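Local coordinates for putative diflavin flavoprotein A 3 (Synechocystis sp., PDB 6H0C) that probably carries electrons from NADH to oxygen and reduces it to water, this chain being its flavodiiron core of metallo-hydrolase and flavodoxin-like parts, at residues A[249-254]-A[279-284]; A[283-288]-A[394-399]; A[71-76]-A[93-98]. All coordinates share one frame; numbering follows the deposited sequence.

Contact 1 (A[249-254]-A[279-284])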
loop_
_atom_site.group_PDB
_atom_site.type_symbol
_atom_site.label_atom_id
_atom_site.label_comp_id
_atom_site.label_asym_id
_atom_site.label_seq_id
_atom_site.Cartn_x
_atom_site.Cartn_y
_atom_site.Cartn_z
ATOM N N SER A 249 -12.345 5.899 12.799
ATOM C CA SER A 249 -13.439 6.756 13.204
ATOM C C SER A 249 -12.994 8.203 13.275
ATOM O O SER A 249 -13.711 9.088 12.819
ATOM C CB SER A 249 -14.000 6.314 14.553
ATOM O OG SER A 249 -14.540 5.007 14.464
ATOM N N GLU A 250 -11.815 8.461 13.834
ATOM C CA GLU A 250 -11.430 9.858 13.993
ATOM C C GLU A 250 -11.040 10.487 12.665
ATOM O O GLU A 250 -11.257 11.678 12.470
ATOM C CB GLU A 250 -10.311 10.034 15.015
ATOM C CG GLU A 250 -9.200 9.036 14.997
ATOM C CD GLU A 250 -8.299 9.200 16.216
ATOM O OE1 GLU A 250 -8.795 9.003 17.353
ATOM O OE2 GLU A 250 -7.110 9.550 16.032
ATOM N N GLN A 251 -10.502 9.694 11.741
ATOM C CA GLN A 251 -10.167 10.217 10.422
ATOM C C GLN A 251 -11.421 10.686 9.692
ATOM O O GLN A 251 -11.463 11.788 9.151
ATOM C CB GLN A 251 -9.432 9.167 9.583
ATOM C CG GLN A 251 -7.974 8.940 10.002
ATOM C CD GLN A 251 -7.140 10.211 9.956
ATOM O OE1 GLN A 251 -7.181 10.962 8.986
ATOM N NE2 GLN A 251 -6.388 10.462 11.016
ATOM N N GLN A 252 -12.448 9.853 9.678
ATOM C CA GLN A 252 -13.638 10.175 8.906
ATOM C C GLN A 252 -14.474 11.236 9.610
ATOM O O GLN A 252 -15.389 11.811 9.029
ATOM C CB GLN A 252 -14.443 8.905 8.644
ATOM C CG GLN A 252 -13.661 7.931 7.770
ATOM C CD GLN A 252 -14.358 6.601 7.573
ATOM O OE1 GLN A 252 -14.348 5.741 8.454
ATOM N NE2 GLN A 252 -14.955 6.420 6.404
ATOM N N ALA A 253 -14.128 11.522 10.857
ATOM C CA ALA A 253 -14.878 12.482 11.655
ATOM C C ALA A 253 -14.324 13.897 11.543
ATOM O O ALA A 253 -14.951 14.847 12.014
ATOM C CB ALA A 253 -14.897 12.050 13.119
ATOM N N GLN A 254 -13.157 14.050 10.931
ATOM C CA GLN A 254 -12.537 15.369 10.861
ATOM C C GLN A 254 -13.338 16.322 9.966
ATOM O O GLN A 254 -13.952 15.905 8.981
ATOM C CB GLN A 254 -11.097 15.225 10.391
ATOM C CG GLN A 254 -10.332 14.318 11.331
ATOM C CD GLN A 254 -8.871 14.199 11.010
ATOM O OE1 GLN A 254 -8.028 14.689 11.757
ATOM N NE2 GLN A 254 -8.554 13.523 9.912
ATOM N N GLY A 279 1.549 14.998 5.804
ATOM C CA GLY A 279 1.578 16.375 6.266
ATOM C C GLY A 279 0.174 16.904 6.522
ATOM O O GLY A 279 -0.055 17.650 7.478
ATOM N N ILE A 280 -0.775 16.515 5.670
ATOM C CA ILE A 280 -2.161 16.948 5.826
ATOM C C ILE A 280 -2.829 16.270 7.019
ATOM O O ILE A 280 -3.422 16.949 7.867
ATOM C CB ILE A 280 -2.993 16.665 4.555
ATOM C CG1 ILE A 280 -2.500 17.523 3.390
ATOM C CG2 ILE A 280 -4.473 16.949 4.788
ATOM C CD1 ILE A 280 -3.173 17.190 2.061
ATOM N N THR A 281 -2.739 14.942 7.090
ATOM C CA THR A 281 -3.444 14.200 8.132
ATOM C C THR A 281 -2.863 14.472 9.524
ATOM O O THR A 281 -3.598 14.487 10.520
ATOM C CB THR A 281 -3.426 12.672 7.880
ATOM O OG1 THR A 281 -2.073 12.202 7.836
ATOM C CG2 THR A 281 -4.139 12.327 6.577
ATOM N N LYS A 282 -1.557 14.695 9.615
ATOM C CA LYS A 282 -0.995 14.953 10.931
ATOM C C LYS A 282 -1.464 16.323 11.421
ATOM O O LYS A 282 -1.417 16.614 12.611
ATOM C CB LYS A 282 0.534 14.859 10.923
ATOM C CG LYS A 282 1.267 16.084 10.416
ATOM C CD LYS A 282 2.765 15.873 10.569
ATOM C CE LYS A 282 3.564 17.074 10.107
ATOM N NZ LYS A 282 5.024 16.768 10.083
ATOM N N ALA A 283 -1.941 17.152 10.500
ATOM C CA ALA A 283 -2.394 18.485 10.856
ATOM C C ALA A 283 -3.890 18.467 11.148
ATOM O O ALA A 283 -4.523 19.512 11.242
ATOM C CB ALA A 283 -2.063 19.487 9.738
ATOM N N GLY A 284 -4.459 17.273 11.279
ATOM C CA GLY A 284 -5.854 17.147 11.674
ATOM C C GLY A 284 -6.865 17.340 10.555
ATOM O O GLY A 284 -8.042 17.597 10.806
HETATM O O HOH W 1 -5.231 12.836 11.472
#

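Contact 2 (A[283-288]-A[394-399])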
loop_
_atom_site.group_PDB
_atom_site.type_symbol
_atom_site.label_atom_id
_atom_site.label_comp_id
_atom_site.label_asym_id
_atom_site.label_seq_id
_atom_site.Cartn_x
_atom_site.Cartn_y
_atom_site.Cartn_z
ATOM N N ALA A 283 -1.941 17.152 10.500
ATOM C CA ALA A 283 -2.394 18.485 10.856
ATOM C C ALA A 283 -3.890 18.467 11.148
ATOM O O ALA A 283 -4.523 19.512 11.242
ATOM C CB ALA A 283 -2.063 19.487 9.738
ATOM N N GLY A 284 -4.459 17.273 11.279
ATOM C CA GLY A 284 -5.854 17.147 11.674
ATOM C C GLY A 284 -6.865 17.340 10.555
ATOM O O GLY A 284 -8.042 17.597 10.806
ATOM N N VAL A 285 -6.408 17.215 9.314
ATOM C CA VAL A 285 -7.298 17.269 8.158
ATOM C C VAL A 285 -7.290 15.898 7.477
ATOM O O VAL A 285 -6.226 15.291 7.312
ATOM C CB VAL A 285 -6.872 18.382 7.171
ATOM C CG1 VAL A 285 -7.659 18.304 5.864
ATOM C CG2 VAL A 285 -7.041 19.749 7.828
ATOM N N ALA A 286 -8.474 15.404 7.115
ATOM C CA ALA A 286 -8.614 14.093 6.480
ATOM C C ALA A 286 -8.129 14.116 5.031
ATOM O O ALA A 286 -8.206 15.150 4.356
ATOM C CB ALA A 286 -10.074 13.623 6.535
ATOM N N VAL A 287 -7.637 12.973 4.558
ATOM C CA VAL A 287 -7.251 12.819 3.159
ATOM C C VAL A 287 -7.955 11.621 2.540
ATOM O O VAL A 287 -7.965 10.531 3.110
ATOM C CB VAL A 287 -5.727 12.633 2.982
ATOM C CG1 VAL A 287 -5.389 12.329 1.518
ATOM C CG2 VAL A 287 -4.967 13.866 3.472
ATOM N N THR A 288 -8.560 11.849 1.378
ATOM C CA THR A 288 -9.100 10.790 0.547
ATOM C C THR A 288 -8.181 10.655 -0.655
ATOM O O THR A 288 -8.244 11.434 -1.605
ATOM C CB THR A 288 -10.539 11.085 0.090
ATOM O OG1 THR A 288 -11.415 11.050 1.222
ATOM C CG2 THR A 288 -11.001 10.055 -0.932
ATOM N N ASP A 394 1.216 22.909 5.448
ATOM C CA ASP A 394 0.831 24.258 5.012
ATOM C C ASP A 394 -0.561 24.283 4.372
ATOM O O ASP A 394 -1.364 25.176 4.645
ATOM C CB ASP A 394 1.852 24.822 4.020
ATOM C CG ASP A 394 3.156 25.223 4.681
ATOM O OD1 ASP A 394 3.183 25.360 5.924
ATOM O OD2 ASP A 394 4.156 25.410 3.952
ATOM N N PHE A 395 -0.828 23.301 3.516
ATOM C CA PHE A 395 -2.123 23.157 2.857
ATOM C C PHE A 395 -3.214 23.012 3.918
ATOM O O PHE A 395 -4.250 23.678 3.854
ATOM C CB PHE A 395 -2.104 21.944 1.909
ATOM C CG PHE A 395 -3.198 21.942 0.861
ATOM C CD1 PHE A 395 -4.450 21.408 1.137
ATOM C CD2 PHE A 395 -2.962 22.443 -0.411
ATOM C CE1 PHE A 395 -5.446 21.390 0.168
ATOM C CE2 PHE A 395 -3.953 22.421 -1.382
ATOM C CZ PHE A 395 -5.193 21.895 -1.091
ATOM N N ALA A 396 -2.966 22.153 4.902
ATOM C CA ALA A 396 -3.930 21.906 5.975
ATOM C C ALA A 396 -4.249 23.167 6.783
ATOM O O ALA A 396 -5.419 23.478 7.029
ATOM C CB ALA A 396 -3.419 20.821 6.894
ATOM N N GLN A 397 -3.205 23.875 7.205
ATOM C CA GLN A 397 -3.349 25.144 7.923
ATOM C C GLN A 397 -4.159 26.163 7.122
ATOM O O GLN A 397 -5.010 26.866 7.673
ATOM C CB GLN A 397 -1.977 25.745 8.245
ATOM C CG GLN A 397 -0.983 24.795 8.897
ATOM C CD GLN A 397 -1.291 24.518 10.353
ATOM O OE1 GLN A 397 -2.437 24.255 10.721
ATOM N NE2 GLN A 397 -0.261 24.578 11.197
ATOM N N ALA A 398 -3.871 26.257 5.824
ATOM C CA ALA A 398 -4.588 27.177 4.950
ATOM C C ALA A 398 -6.071 26.841 4.943
ATOM O O ALA A 398 -6.912 27.733 5.046
ATOM C CB ALA A 398 -4.025 27.133 3.547
ATOM N N LEU A 399 -6.391 25.551 4.842
ATOM C CA LEU A 399 -7.785 25.109 4.871
ATOM C C LEU A 399 -8.460 25.440 6.204
ATOM O O LEU A 399 -9.606 25.895 6.228
ATOM C CB LEU A 399 -7.888 23.601 4.597
ATOM C CG LEU A 399 -7.743 23.150 3.142
ATOM C CD1 LEU A 399 -7.869 21.644 3.035
ATOM C CD2 LEU A 399 -8.776 23.832 2.256
#

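Contact 3 (A[71-76]-A[93-98])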
loop_
_atom_site.group_PDB
_atom_site.type_symbol
_atom_site.label_atom_id
_atom_site.label_comp_id
_atom_site.label_asym_id
_atom_site.label_seq_id
_atom_site.Cartn_x
_atom_site.Cartn_y
_atom_site.Cartn_z
ATOM N N LEU A 71 13.279 -26.110 0.686
ATOM C CA LEU A 71 12.178 -26.539 -0.173
ATOM C C LEU A 71 12.609 -26.748 -1.616
ATOM O O LEU A 71 13.257 -25.883 -2.211
ATOM C CB LEU A 71 11.039 -25.507 -0.132
ATOM C CG LEU A 71 9.893 -25.643 -1.144
ATOM C CD1 LEU A 71 8.961 -26.799 -0.778
ATOM C CD2 LEU A 71 9.111 -24.338 -1.276
ATOM N N ASP A 72 12.236 -27.892 -2.181
ATOM C CA ASP A 72 12.368 -28.112 -3.615
ATOM C C ASP A 72 11.330 -27.263 -4.332
ATOM O O ASP A 72 10.136 -27.561 -4.278
ATOM C CB ASP A 72 12.181 -29.590 -3.960
ATOM C CG ASP A 72 12.443 -29.894 -5.424
ATOM O OD1 ASP A 72 12.270 -29.005 -6.286
ATOM O OD2 ASP A 72 12.831 -31.041 -5.715
ATOM N N LEU A 73 11.783 -26.215 -5.013
ATOM C CA LEU A 73 10.864 -25.288 -5.658
ATOM C C LEU A 73 10.025 -25.976 -6.726
ATOM O O LEU A 73 8.996 -25.453 -7.143
ATOM C CB LEU A 73 11.616 -24.102 -6.267
ATOM C CG LEU A 73 12.028 -23.008 -5.283
ATOM C CD1 LEU A 73 10.883 -22.695 -4.339
ATOM C CD2 LEU A 73 13.247 -23.445 -4.516
ATOM N N ASN A 74 10.454 -27.152 -7.163
ATOM C CA ASN A 74 9.670 -27.910 -8.127
ATOM C C ASN A 74 8.395 -28.447 -7.504
ATOM O O ASN A 74 7.484 -28.848 -8.218
ATOM C CB ASN A 74 10.488 -29.063 -8.706
ATOM C CG ASN A 74 11.609 -28.583 -9.590
ATOM O OD1 ASN A 74 11.387 -28.207 -10.739
ATOM N ND2 ASN A 74 12.824 -28.579 -9.055
ATOM N N SER A 75 8.336 -28.452 -6.173
ATOM C CA SER A 75 7.169 -28.962 -5.457
ATOM C C SER A 75 6.216 -27.842 -5.044
ATOM O O SER A 75 5.155 -28.095 -4.469
ATOM C CB SER A 75 7.603 -29.747 -4.222
ATOM O OG SER A 75 8.301 -28.906 -3.319
ATOM N N LEU A 76 6.602 -26.605 -5.337
ATOM C CA LEU A 76 5.754 -25.456 -5.052
ATOM C C LEU A 76 4.507 -25.450 -5.938
ATOM O O LEU A 76 4.602 -25.302 -7.153
ATOM C CB LEU A 76 6.539 -24.160 -5.246
ATOM C CG LEU A 76 5.879 -22.910 -4.677
ATOM C CD1 LEU A 76 5.668 -23.066 -3.172
ATOM C CD2 LEU A 76 6.749 -21.709 -4.979
ATOM N N LYS A 93 9.892 -13.044 -10.979
ATOM C CA LYS A 93 10.516 -13.517 -12.221
ATOM C C LYS A 93 11.514 -14.638 -11.939
ATOM O O LYS A 93 11.543 -15.651 -12.638
ATOM C CB LYS A 93 11.229 -12.381 -12.960
ATOM C CG LYS A 93 10.326 -11.359 -13.641
ATOM C CD LYS A 93 11.161 -10.218 -14.245
ATOM C CE LYS A 93 10.432 -8.870 -14.186
ATOM N NZ LYS A 93 11.307 -7.714 -14.552
ATOM N N LEU A 94 12.334 -14.454 -10.912
ATOM C CA LEU A 94 13.334 -15.454 -10.574
ATOM C C LEU A 94 12.675 -16.685 -9.974
ATOM O O LEU A 94 12.935 -17.801 -10.408
ATOM C CB LEU A 94 14.368 -14.885 -9.603
ATOM C CG LEU A 94 15.403 -15.902 -9.130
ATOM C CD1 LEU A 94 16.164 -16.457 -10.319
ATOM C CD2 LEU A 94 16.348 -15.282 -8.112
ATOM N N LEU A 95 11.820 -16.478 -8.976
ATOM C CA LEU A 95 11.150 -17.585 -8.296
ATOM C C LEU A 95 10.371 -18.491 -9.260
ATOM O O LEU A 95 10.416 -19.722 -9.165
ATOM C CB LEU A 95 10.202 -17.041 -7.221
ATOM C CG LEU A 95 9.442 -18.094 -6.420
ATOM C CD1 LEU A 95 10.437 -18.948 -5.671
ATOM C CD2 LEU A 95 8.462 -17.450 -5.460
ATOM N N LEU A 96 9.648 -17.875 -10.187
ATOM C CA LEU A 96 8.814 -18.635 -11.109
ATOM C C LEU A 96 9.661 -19.344 -12.161
ATOM O O LEU A 96 9.224 -20.335 -12.738
ATOM C CB LEU A 96 7.776 -17.724 -11.768
ATOM C CG LEU A 96 6.781 -17.145 -10.760
ATOM C CD1 LEU A 96 5.685 -16.358 -11.443
ATOM C CD2 LEU A 96 6.193 -18.263 -9.937
ATOM N N SER A 97 10.874 -18.848 -12.399
ATOM C CA SER A 97 11.830 -19.551 -13.257
ATOM C C SER A 97 12.194 -20.883 -12.630
ATOM O O SER A 97 12.360 -21.883 -13.317
ATOM C CB SER A 97 13.096 -18.721 -13.479
ATOM O OG SER A 97 12.830 -17.572 -14.263
ATOM N N LEU A 98 12.305 -20.882 -11.309
ATOM C CA LEU A 98 12.678 -22.064 -10.551
ATOM C C LEU A 98 11.487 -22.936 -10.196
ATOM O O LEU A 98 11.648 -24.078 -9.787
ATOM C CB LEU A 98 13.387 -21.648 -9.273
ATOM C CG LEU A 98 14.767 -21.040 -9.463
ATOM C CD1 LEU A 98 15.085 -20.085 -8.324
ATOM C CD2 LEU A 98 15.773 -22.173 -9.517
#

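Contact 1 (A[249-254]-A[279-284])
One bridging water is gripped by three groups: it accepts from Q251 NE2 at 2.7 Å, donates to the backbone carbonyl T281 O over a short 2.5 Å, and makes a weaker donation to Q254 OE1, 3.4 Å long. It thus ties both glutamines to the backbone where helix 268-281 runs into the turn to G284. T281 O has a second donor in G284 N at 3.0 Å. No direct hydrogen bond joins the two segments, so the water is the polar bridge between them. Q251 reaches it with a chain bent at chi2 (-58°), which brings the amide across to T281, the two side chains crossing at about a right angle with OE1 4.1 Å from T281 CG2. Q254 is extended beyond CG instead and lays its amide over the carbonyl of G284. There OE1 and G284 O, both acceptors, approach to 3.1 Å without bonding. The other end of that amide is weakly tied back to the end of helix 237-253, NE2 donating to Q251 O. G284 closes a type I turn from T281 and has positive phi, which suits glycine. The contact joins the C-terminal ends of helices 237-253 and 268-281 at the flavodoxin-like part: Q254 and T281 also rest on edge strand 286-291, through A286 and V287 respectively, while Q251 touches A207 of helix 207-217.

Contact 2 (A[283-288]-A[394-399])
V285 and A396 bring their backbones to a CA-CA distance of 6.1 Å, where the chain leading into strand 286-291 passes close to helix 382-404. This is a contact of the flavodoxin-like alpha/beta fold, whose parallel sheet has strand order 2-1-3-4-5: the C-terminal helix lies against the chain that leads into edge strand 286-291. No hydrogen bond crosses between the segments, and the methyls of A283, V285, A396 and L399 carry the contact. The methyl of A396 is directed at the incoming chain and is met by two residues from it, A283 and V285. V285 divides its branches between successive turns of the helix. With CG1 anti to the backbone N (chi1 171°), CG2 is left to touch A396 CB at 3.9 Å, while CG1 faces L399 CD1 more loosely at 4.4 Å. The alanine at 396 leaves little side chain between the helix backbone and the strand entrance, in keeping with the close approach there. L399 also rests on V258 of strand 257-262, which V285 shares, and on L341 of strand 341-348, while V285 is also backed by I280 of helix 268-281. A polar tie lies beside this apolar patch, as A283 O accepts from K400 NZ one residue beyond the helical segment. Tightest of the pairs across the segments are the methyls of A283 and A396, whose CB atoms stand 3.4 Å apart, closer than usual van der Waals contact.

Contact 3 (A[71-76]-A[93-98])
Apolar contacts centre on L73, directed at helix 86-98 from the loop that follows helix 60-70. Its CD1 meets L95 CD1 at 4.0 Å, methyl to methyl, with the two side chains crossing at about a right angle. L95 extends there with CG anti to the backbone N (chi1 -179°). Nearer its own backbone, L73 packs CB against L98 CB at 4.3 Å, and L73 CB lies 3.5 Å from L98 O, a van der Waals contact with a carbonyl.

Hydrogen bonds do not cross between the segments but shape each one. D72 OD1 accepts twice from N74, from backbone N at 2.7 Å on the anti side, tilted 28° out of the carboxylate plane, and from ND2 at 2.9 Å through the syn lone pair. The first of these defines an Asx turn and, with S75 N bonded to D72 O, braces the short 3-10 segment 73-75 that presents L73. In the helix, S97 OG returns to K93 O at 2.8 Å.

Q101 NE2 donates to the carbonyls of L73 and L76, fastening the loop to the chain beyond the helix. The 3-10 turn packed on helix 86-98 joins the connections before and after strand 78-80 in the metallo-beta-lactamase-like fold of the metallo-hydrolase region.

Contacts 1 and 2 form one continuous patch on the flavodoxin-like part. Their centres are 8 Å apart, they share A283 and G284, and the turn there links helix 268-281 to strand 286-291, with helices 237-253 and 382-404 as the outside partners. I280 CG2 of contact 1 packs 3.4 Å from V287 CG2 of contact 2. No cofactor enters these contacts: the patch lies at the N-terminal end of strand 286-291, whereas flavodoxin-like domains bind FMN at the C-terminal ends of the sheet strands. Contact 3, in the metallo-hydrolase region, stands apart: its centre lies about 44 Å from that of contact 1 and 47 Å from that of contact 2, on the opposite side of the chain's centre.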